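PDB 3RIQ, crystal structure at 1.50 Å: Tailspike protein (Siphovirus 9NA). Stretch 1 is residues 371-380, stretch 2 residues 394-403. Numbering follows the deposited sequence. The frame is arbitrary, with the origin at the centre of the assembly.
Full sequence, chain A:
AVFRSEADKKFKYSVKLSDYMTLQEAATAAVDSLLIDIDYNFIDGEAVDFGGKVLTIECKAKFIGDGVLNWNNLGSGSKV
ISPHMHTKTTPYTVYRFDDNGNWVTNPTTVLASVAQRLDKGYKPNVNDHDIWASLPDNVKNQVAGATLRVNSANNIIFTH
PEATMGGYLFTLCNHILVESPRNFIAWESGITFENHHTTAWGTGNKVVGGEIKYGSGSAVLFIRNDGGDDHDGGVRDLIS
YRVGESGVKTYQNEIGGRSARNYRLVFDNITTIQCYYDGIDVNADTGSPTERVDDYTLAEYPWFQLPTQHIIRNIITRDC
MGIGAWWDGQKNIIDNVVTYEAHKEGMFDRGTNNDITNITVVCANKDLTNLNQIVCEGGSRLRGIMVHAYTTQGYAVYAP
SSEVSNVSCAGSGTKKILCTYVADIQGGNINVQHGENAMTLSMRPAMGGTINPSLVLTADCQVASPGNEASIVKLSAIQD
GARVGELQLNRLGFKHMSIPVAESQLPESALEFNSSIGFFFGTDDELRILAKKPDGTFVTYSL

Stretch 1, residues 371-380: LNQIVCEGGS
Stretch 2 (394-403) GYAVYAPSSE

The two stretches run side by side in the same direction: strand 374-376 lies 4.7 Å from the strand through Val397 and Tyr398, their axes only 6° apart. The register offset is 23 residues throughout, pairing Asn372 with Tyr395, Ile374 with Val397 (CA to CA 4.8 Å), Cys376 with Ala399 and Gly379 with Ser402. Ile374, Val375, Cys376, Val397 and Tyr398 are extended, with phi/psi near -130/130 in Ile374 and Cys376, whereas Gln373 and Ala396 share a kink near -70/-48. Gln373 N donates to Tyr395 O (3.0 Å). The ladder then straddles Val375: Tyr398 N donates to Ile374 O (2.8 Å) and Tyr398 O accepts from Cys376 N (3.0 Å), the parallel pattern. The same Tyr398 O receives a CA-H...O contact from Val375 CA at 3.2 Å.

A type I turn from Ala399 to Ser402, closed by Ser402 N to Ala399 O (2.9 Å), bends stretch 2 round a corner. Here a water donates to Cys376 O (2.9 Å) and Gly378 O (2.6 Å) and accepts from Ser401 N (2.9 Å). Beyond it, Glu403 N donates to Ser380 O (3.2 Å).

At the start, Asn372 (chi1 m, chi2 -49°) behaves as a backbone mimic: Asn372 OD1 accepts from Tyr395 N at 2.8 Å. Gly394, at phi 67°, suits its place doubly, since a CB would lie 2.7 Å from Asn372 OD1. The edge of the Tyr395 ring (m) faces Asn372 OD1, with Tyr395 CD2 3.5 Å from Asn372 OD1.

Ile374 (m, t) and Val397 (t) share one face, where Ile374 CB lies 4.4 Å from Val397 CG2; Val375 (t) and Tyr398 (t) take the other. Beta-branched Ile374, Val375 and Val397 favour the extended backbone and are buried; Tyr398 is partly exposed, its ring end leading away from stretch 1. Small Cys376 (m) and Ala399 bring their CB atoms within 3.9 Å. Ser402 (m) donates from OG to Gly378 O (3.0 Å), its short hydroxyl tying the turn to the neighbouring backbone.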

# COMPACT_ATOMS: atom_id res chain seq x y z
N LEU A 371 -16.34 1.87 -23.29
CA LEU A 371 -16.05 0.88 -22.28
C LEU A 371 -16.13 1.50 -20.88
O LEU A 371 -15.95 2.68 -20.72
CB LEU A 371 -14.64 0.29 -22.51
CG LEU A 371 -14.44 -0.36 -23.88
CD1 LEU A 371 -13.00 -0.88 -23.95
CD2 LEU A 371 -15.45 -1.48 -24.11
N ASN A 372 -16.43 0.67 -19.89
CA ASN A 372 -16.54 1.11 -18.50
C ASN A 372 -15.20 1.21 -17.78
O ASN A 372 -14.21 0.61 -18.21
CB ASN A 372 -17.51 0.17 -17.79
CG ASN A 372 -18.85 0.10 -18.47
OD1 ASN A 372 -19.44 1.13 -18.77
ND2 ASN A 372 -19.32 -1.07 -18.72
N GLN A 373 -15.13 2.00 -16.71
CA GLN A 373 -13.87 2.14 -15.97
C GLN A 373 -13.55 0.88 -15.19
O GLN A 373 -12.44 0.41 -15.26
CB GLN A 373 -13.90 3.36 -15.02
CG GLN A 373 -14.21 4.66 -15.76
CD GLN A 373 -13.06 5.20 -16.56
OE1 GLN A 373 -11.97 5.40 -16.04
NE2 GLN A 373 -13.31 5.46 -17.83
N ILE A 374 -14.52 0.35 -14.46
CA ILE A 374 -14.37 -0.86 -13.66
C ILE A 374 -15.55 -1.76 -14.01
O ILE A 374 -16.71 -1.30 -14.06
CB ILE A 374 -14.37 -0.53 -12.15
CG1 ILE A 374 -13.09 0.22 -11.78
CG2 ILE A 374 -14.45 -1.83 -11.27
CD1 ILE A 374 -12.98 0.62 -10.30
N VAL A 375 -15.25 -3.01 -14.32
CA VAL A 375 -16.26 -4.02 -14.63
C VAL A 375 -16.08 -5.25 -13.77
O VAL A 375 -14.93 -5.74 -13.61
CB VAL A 375 -16.17 -4.50 -16.12
CG1 VAL A 375 -17.13 -5.67 -16.37
CG2 VAL A 375 -16.46 -3.33 -17.08
N CYS A 376 -17.18 -5.80 -13.24
CA CYS A 376 -17.17 -7.15 -12.68
C CYS A 376 -18.34 -7.88 -13.29
O CYS A 376 -19.50 -7.35 -13.32
CB CYS A 376 -17.36 -7.17 -11.16
SG CYS A 376 -16.12 -6.27 -10.20
N GLU A 377 -18.07 -9.10 -13.75
CA GLU A 377 -19.06 -9.90 -14.45
C GLU A 377 -19.85 -10.82 -13.51
O GLU A 377 -20.92 -11.32 -13.88
CB GLU A 377 -18.41 -10.72 -15.59
CG GLU A 377 -17.78 -9.90 -16.68
CD GLU A 377 -18.70 -9.64 -17.84
OE1 GLU A 377 -19.93 -9.85 -17.71
OE2 GLU A 377 -18.18 -9.25 -18.91
N GLY A 378 -19.33 -11.08 -12.31
CA GLY A 378 -19.94 -12.09 -11.43
C GLY A 378 -20.27 -11.46 -10.10
O GLY A 378 -20.42 -10.24 -10.00
N GLY A 379 -20.37 -12.28 -9.06
CA GLY A 379 -20.74 -11.73 -7.77
C GLY A 379 -19.52 -11.52 -6.91
O GLY A 379 -19.17 -12.39 -6.08
N SER A 380 -18.88 -10.36 -7.08
CA SER A 380 -17.68 -10.04 -6.31
C SER A 380 -17.99 -9.01 -5.21
O SER A 380 -19.10 -8.47 -5.15
CB SER A 380 -16.53 -9.60 -7.22
OG SER A 380 -16.08 -10.74 -7.94
N GLY A 394 -20.07 5.56 -20.59
CA GLY A 394 -20.19 4.34 -19.77
C GLY A 394 -20.38 4.59 -18.28
O GLY A 394 -20.96 5.62 -17.85
N TYR A 395 -19.91 3.62 -17.49
CA TYR A 395 -20.08 3.63 -16.02
C TYR A 395 -18.72 3.74 -15.35
O TYR A 395 -17.71 3.23 -15.86
CB TYR A 395 -20.67 2.29 -15.58
CG TYR A 395 -22.14 2.13 -15.97
CD1 TYR A 395 -23.14 2.30 -15.03
CD2 TYR A 395 -22.50 1.82 -17.28
CE1 TYR A 395 -24.50 2.17 -15.40
CE2 TYR A 395 -23.83 1.66 -17.65
CZ TYR A 395 -24.83 1.84 -16.71
OH TYR A 395 -26.14 1.69 -17.11
N ALA A 396 -18.70 4.35 -14.17
CA ALA A 396 -17.54 4.26 -13.29
C ALA A 396 -17.36 2.84 -12.75
O ALA A 396 -16.24 2.28 -12.77
CB ALA A 396 -17.66 5.25 -12.13
N VAL A 397 -18.47 2.26 -12.26
CA VAL A 397 -18.49 0.88 -11.79
C VAL A 397 -19.68 0.16 -12.41
O VAL A 397 -20.85 0.49 -12.11
CB VAL A 397 -18.56 0.77 -10.24
CG1 VAL A 397 -18.55 -0.70 -9.80
CG2 VAL A 397 -17.35 1.51 -9.61
N TYR A 398 -19.36 -0.85 -13.23
CA TYR A 398 -20.40 -1.67 -13.85
C TYR A 398 -20.22 -3.07 -13.29
O TYR A 398 -19.35 -3.84 -13.72
CB TYR A 398 -20.29 -1.66 -15.38
CG TYR A 398 -21.45 -2.37 -16.05
CD1 TYR A 398 -22.61 -1.68 -16.36
CD2 TYR A 398 -21.38 -3.74 -16.39
CE1 TYR A 398 -23.68 -2.32 -16.97
CE2 TYR A 398 -22.45 -4.37 -17.00
CZ TYR A 398 -23.60 -3.66 -17.27
OH TYR A 398 -24.68 -4.26 -17.89
N ALA A 399 -21.04 -3.40 -12.30
CA ALA A 399 -20.84 -4.63 -11.51
C ALA A 399 -22.22 -5.13 -11.03
O ALA A 399 -22.48 -5.21 -9.83
CB ALA A 399 -19.88 -4.35 -10.34
N PRO A 400 -23.08 -5.51 -11.98
CA PRO A 400 -24.50 -5.69 -11.66
C PRO A 400 -24.80 -6.67 -10.54
O PRO A 400 -25.77 -6.48 -9.81
CB PRO A 400 -25.10 -6.23 -12.97
CG PRO A 400 -24.14 -5.89 -14.01
CD PRO A 400 -22.81 -5.66 -13.42
N SER A 401 -23.99 -7.72 -10.41
CA SER A 401 -24.22 -8.76 -9.43
C SER A 401 -23.33 -8.64 -8.20
O SER A 401 -23.35 -9.50 -7.32
CB SER A 401 -24.00 -10.13 -10.06
OG SER A 401 -24.96 -10.34 -11.08
N SER A 402 -22.59 -7.53 -8.11
CA SER A 402 -21.62 -7.35 -7.03
C SER A 402 -22.13 -6.41 -5.96
O SER A 402 -23.11 -5.69 -6.18
CB SER A 402 -20.30 -6.84 -7.58
OG SER A 402 -19.74 -7.78 -8.48
N GLU A 403 -21.47 -6.41 -4.81
CA GLU A 403 -21.71 -5.38 -3.81
C GLU A 403 -20.49 -4.48 -3.67
O GLU A 403 -19.36 -4.91 -3.88
CB GLU A 403 -22.11 -5.99 -2.48
CG GLU A 403 -21.04 -6.81 -1.83
CD GLU A 403 -21.54 -7.38 -0.52
OE1 GLU A 403 -22.03 -6.60 0.34
OE2 GLU A 403 -21.46 -8.60 -0.33
O HOH W 1 -21.24 -8.08 -11.11